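Local coordinates for protein 2-C-methyl-D-erythritol 2,4-cyclodiphosphate synthase (Francisella tularensis subsp. tularensis, PDB 3RE3) that probably catalyses formation of 2-C-methyl-D-erythritol 2,4-cyclodiphosphate with release of CMP, a cyclising step of the non-mevalonate route to isoprenoids, at residues T103-A108 against T138-L143. Residues are numbered along the deposited sequence; the frame is centred on the assembly and turned at random.
With POP (pyrophosphate 2-), chain E.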
loop_
_atom_site.group_PDB
_atom_site.type_symbol
_atom_site.label_atom_id
_atom_site.label_comp_id
_atom_site.label_asym_id
_atom_site.label_seq_id
_atom_site.Cartn_x
_atom_site.Cartn_y
_atom_site.Cartn_z
ATOM N N THR A 103 4.452 -5.286 5.794
ATOM C CA THR A 103 4.481 -6.328 4.781
ATOM C C THR A 103 5.793 -6.267 3.991
ATOM O O THR A 103 6.054 -5.330 3.243
ATOM C CB THR A 103 3.277 -6.225 3.837
ATOM O OG1 THR A 103 2.076 -6.159 4.610
ATOM C CG2 THR A 103 3.215 -7.428 2.896
ATOM N N ILE A 104 6.619 -7.280 4.181
ATOM C CA ILE A 104 7.822 -7.446 3.388
ATOM C C ILE A 104 7.509 -8.215 2.117
ATOM O O ILE A 104 6.955 -9.309 2.171
ATOM C CB ILE A 104 8.877 -8.221 4.171
ATOM C CG1 ILE A 104 9.178 -7.492 5.482
ATOM C CG2 ILE A 104 10.133 -8.418 3.327
ATOM C CD1 ILE A 104 10.044 -8.276 6.417
ATOM N N ILE A 105 7.853 -7.628 0.977
ATOM C CA ILE A 105 7.640 -8.275 -0.313
ATOM C C ILE A 105 8.954 -8.745 -0.925
ATOM O O ILE A 105 9.777 -7.933 -1.338
ATOM C CB ILE A 105 6.942 -7.305 -1.275
ATOM C CG1 ILE A 105 5.751 -6.660 -0.557
ATOM C CG2 ILE A 105 6.549 -8.024 -2.569
ATOM C CD1 ILE A 105 4.934 -5.751 -1.408
ATOM N N ALA A 106 9.155 -10.059 -0.958
ATOM C CA ALA A 106 10.415 -10.627 -1.449
ATOM C C ALA A 106 10.236 -12.008 -2.053
ATOM O O ALA A 106 9.469 -12.807 -1.533
ATOM C CB ALA A 106 11.403 -10.701 -0.330
ATOM N N GLN A 107 10.956 -12.307 -3.135
ATOM C CA GLN A 107 10.967 -13.677 -3.636
ATOM C C GLN A 107 11.964 -14.465 -2.802
ATOM O O GLN A 107 11.855 -15.684 -2.647
ATOM C CB GLN A 107 11.295 -13.730 -5.127
ATOM C CG GLN A 107 10.885 -15.027 -5.790
ATOM C CD GLN A 107 9.388 -15.249 -5.750
ATOM O OE1 GLN A 107 8.601 -14.303 -5.782
ATOM N NE2 GLN A 107 8.986 -16.507 -5.684
ATOM N N ALA A 108 12.920 -13.730 -2.242
ATOM C CA ALA A 108 13.924 -14.282 -1.342
ATOM C C ALA A 108 14.818 -13.133 -0.852
ATOM O O ALA A 108 14.749 -12.032 -1.398
ATOM C CB ALA A 108 14.737 -15.365 -2.043
ATOM N N THR A 138 5.278 -11.663 2.105
ATOM C CA THR A 138 4.649 -12.339 0.968
ATOM C C THR A 138 5.557 -12.302 -0.278
ATOM O O THR A 138 6.627 -11.698 -0.267
ATOM C CB THR A 138 3.241 -11.746 0.651
ATOM O OG1 THR A 138 2.502 -12.628 -0.213
ATOM C CG2 THR A 138 3.344 -10.361 0.022
ATOM N N THR A 139 5.119 -12.938 -1.356
ATOM C CA THR A 139 5.880 -12.969 -2.598
ATOM C C THR A 139 5.036 -12.427 -3.724
ATOM O O THR A 139 3.828 -12.232 -3.573
ATOM C CB THR A 139 6.347 -14.381 -3.016
ATOM O OG1 THR A 139 5.227 -15.149 -3.472
ATOM C CG2 THR A 139 7.059 -15.087 -1.880
ATOM N N THR A 140 5.691 -12.141 -4.840
ATOM C CA THR A 140 4.994 -11.754 -6.048
ATOM C C THR A 140 4.727 -12.966 -6.923
ATOM O O THR A 140 4.292 -12.836 -8.056
ATOM C CB THR A 140 5.782 -10.727 -6.812
ATOM O OG1 THR A 140 7.131 -11.192 -6.938
ATOM C CG2 THR A 140 5.775 -9.423 -6.034
ATOM N N GLU A 141 5.033 -14.147 -6.407
ATOM C CA GLU A 141 4.851 -15.387 -7.165
ATOM C C GLU A 141 5.689 -15.386 -8.437
ATOM O O GLU A 141 5.212 -15.738 -9.511
ATOM C CB GLU A 141 3.371 -15.627 -7.479
ATOM C CG GLU A 141 2.537 -15.874 -6.237
ATOM C CD GLU A 141 1.287 -16.709 -6.492
ATOM O OE1 GLU A 141 0.743 -16.684 -7.621
ATOM O OE2 GLU A 141 0.842 -17.394 -5.543
ATOM N N ARG A 142 6.946 -14.973 -8.282
ATOM C CA ARG A 142 7.938 -14.904 -9.364
ATOM C C ARG A 142 7.601 -13.934 -10.486
ATOM O O ARG A 142 8.016 -14.148 -11.612
ATOM C CB ARG A 142 8.243 -16.292 -9.961
ATOM C CG ARG A 142 8.347 -17.413 -8.940
ATOM C CD ARG A 142 9.036 -18.632 -9.491
ATOM N NE ARG A 142 10.229 -18.922 -8.709
ATOM C CZ ARG A 142 10.230 -19.712 -7.644
ATOM N NH1 ARG A 142 9.100 -20.290 -7.254
ATOM N NH2 ARG A 142 11.354 -19.924 -6.970
ATOM N N LEU A 143 6.873 -12.870 -10.189
ATOM C CA LEU A 143 6.495 -11.905 -11.212
ATOM C C LEU A 143 7.107 -10.535 -10.909
ATOM O O LEU A 143 7.297 -10.181 -9.747
ATOM C CB LEU A 143 4.978 -11.770 -11.251
ATOM C CG LEU A 143 4.140 -13.014 -11.517
ATOM C CD1 LEU A 143 2.683 -12.732 -11.189
ATOM C CD2 LEU A 143 4.272 -13.438 -12.973
HETATM P P1 POP E . -0.261 -15.690 -2.769
HETATM O O1 POP E . -0.258 -15.461 -1.274
HETATM O O2 POP E . 0.764 -14.778 -3.407
HETATM O O3 POP E . 0.101 -17.128 -3.051
HETATM O O POP E . -1.731 -15.374 -3.365
HETATM P P2 POP E . -2.847 -16.502 -3.691
HETATM O O4 POP E . -4.186 -15.813 -3.799
HETATM O O5 POP E . -2.532 -17.209 -4.991
HETATM O O6 POP E . -2.923 -17.511 -2.567
HETATM O O HOH W 1 6.555 -17.736 -4.565
#
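Ile105 and Thr138 form a parallel beta bridge: Thr138 N donates to Ile104 O (2.9 Å) and Ala106 N returns a bond to Thr138 O (3.1 Å), while Ile105 CA also points its hydrogen at Thr138 O. Beyond this bridge a side chain takes over the link to the other segment's backbone. It is that of Gln107, its CG anti to the backbone N (chi1 -161°) and the chain then bent at chi2, which brings the amide across to the turn at 139-142. There OE1 accepts from Arg142 N at 3.1 Å, with the donor sitting well above the carbonyl plane. NE2 lies over one face of the Arg142 guanidinium, the Gln107 amide and Arg142 guanidinium planes 52° apart, and it donates to a water that also bonds Thr139 OG1. The turn has its own ties: Thr139 OG1 accepts from Glu141 N in an ST turn, and Thr140 OG1 donates to Leu143 O in the plane of that carbonyl. The Thr140 methyl CG2 meets Ile105 CG2 at 3.8 Å, and Ile146 of helix 144-147 packs on both residues. Nearer the bridge, the CG2 methyls of Thr103 and Thr138 touch at 4.1 Å; Thr103 OG1 instead hydrogen-bonds Lys136 of its own chain and His10 of the second subunit. Glu141 reaches the pyrophosphate, its OE2 2.6 Å from O3, and its OE1 accepts from Lys16 N of the second subunit. Strand 96-105 thus pairs with the end of 133-138, the outermost strand of this chain's sheet, and Gln107, just past it, ties down the following loop beside a bound pyrophosphate at a subunit interface, consistent with the trimeric YgbB-family synthases, whose active sites lie between neighbouring subunits.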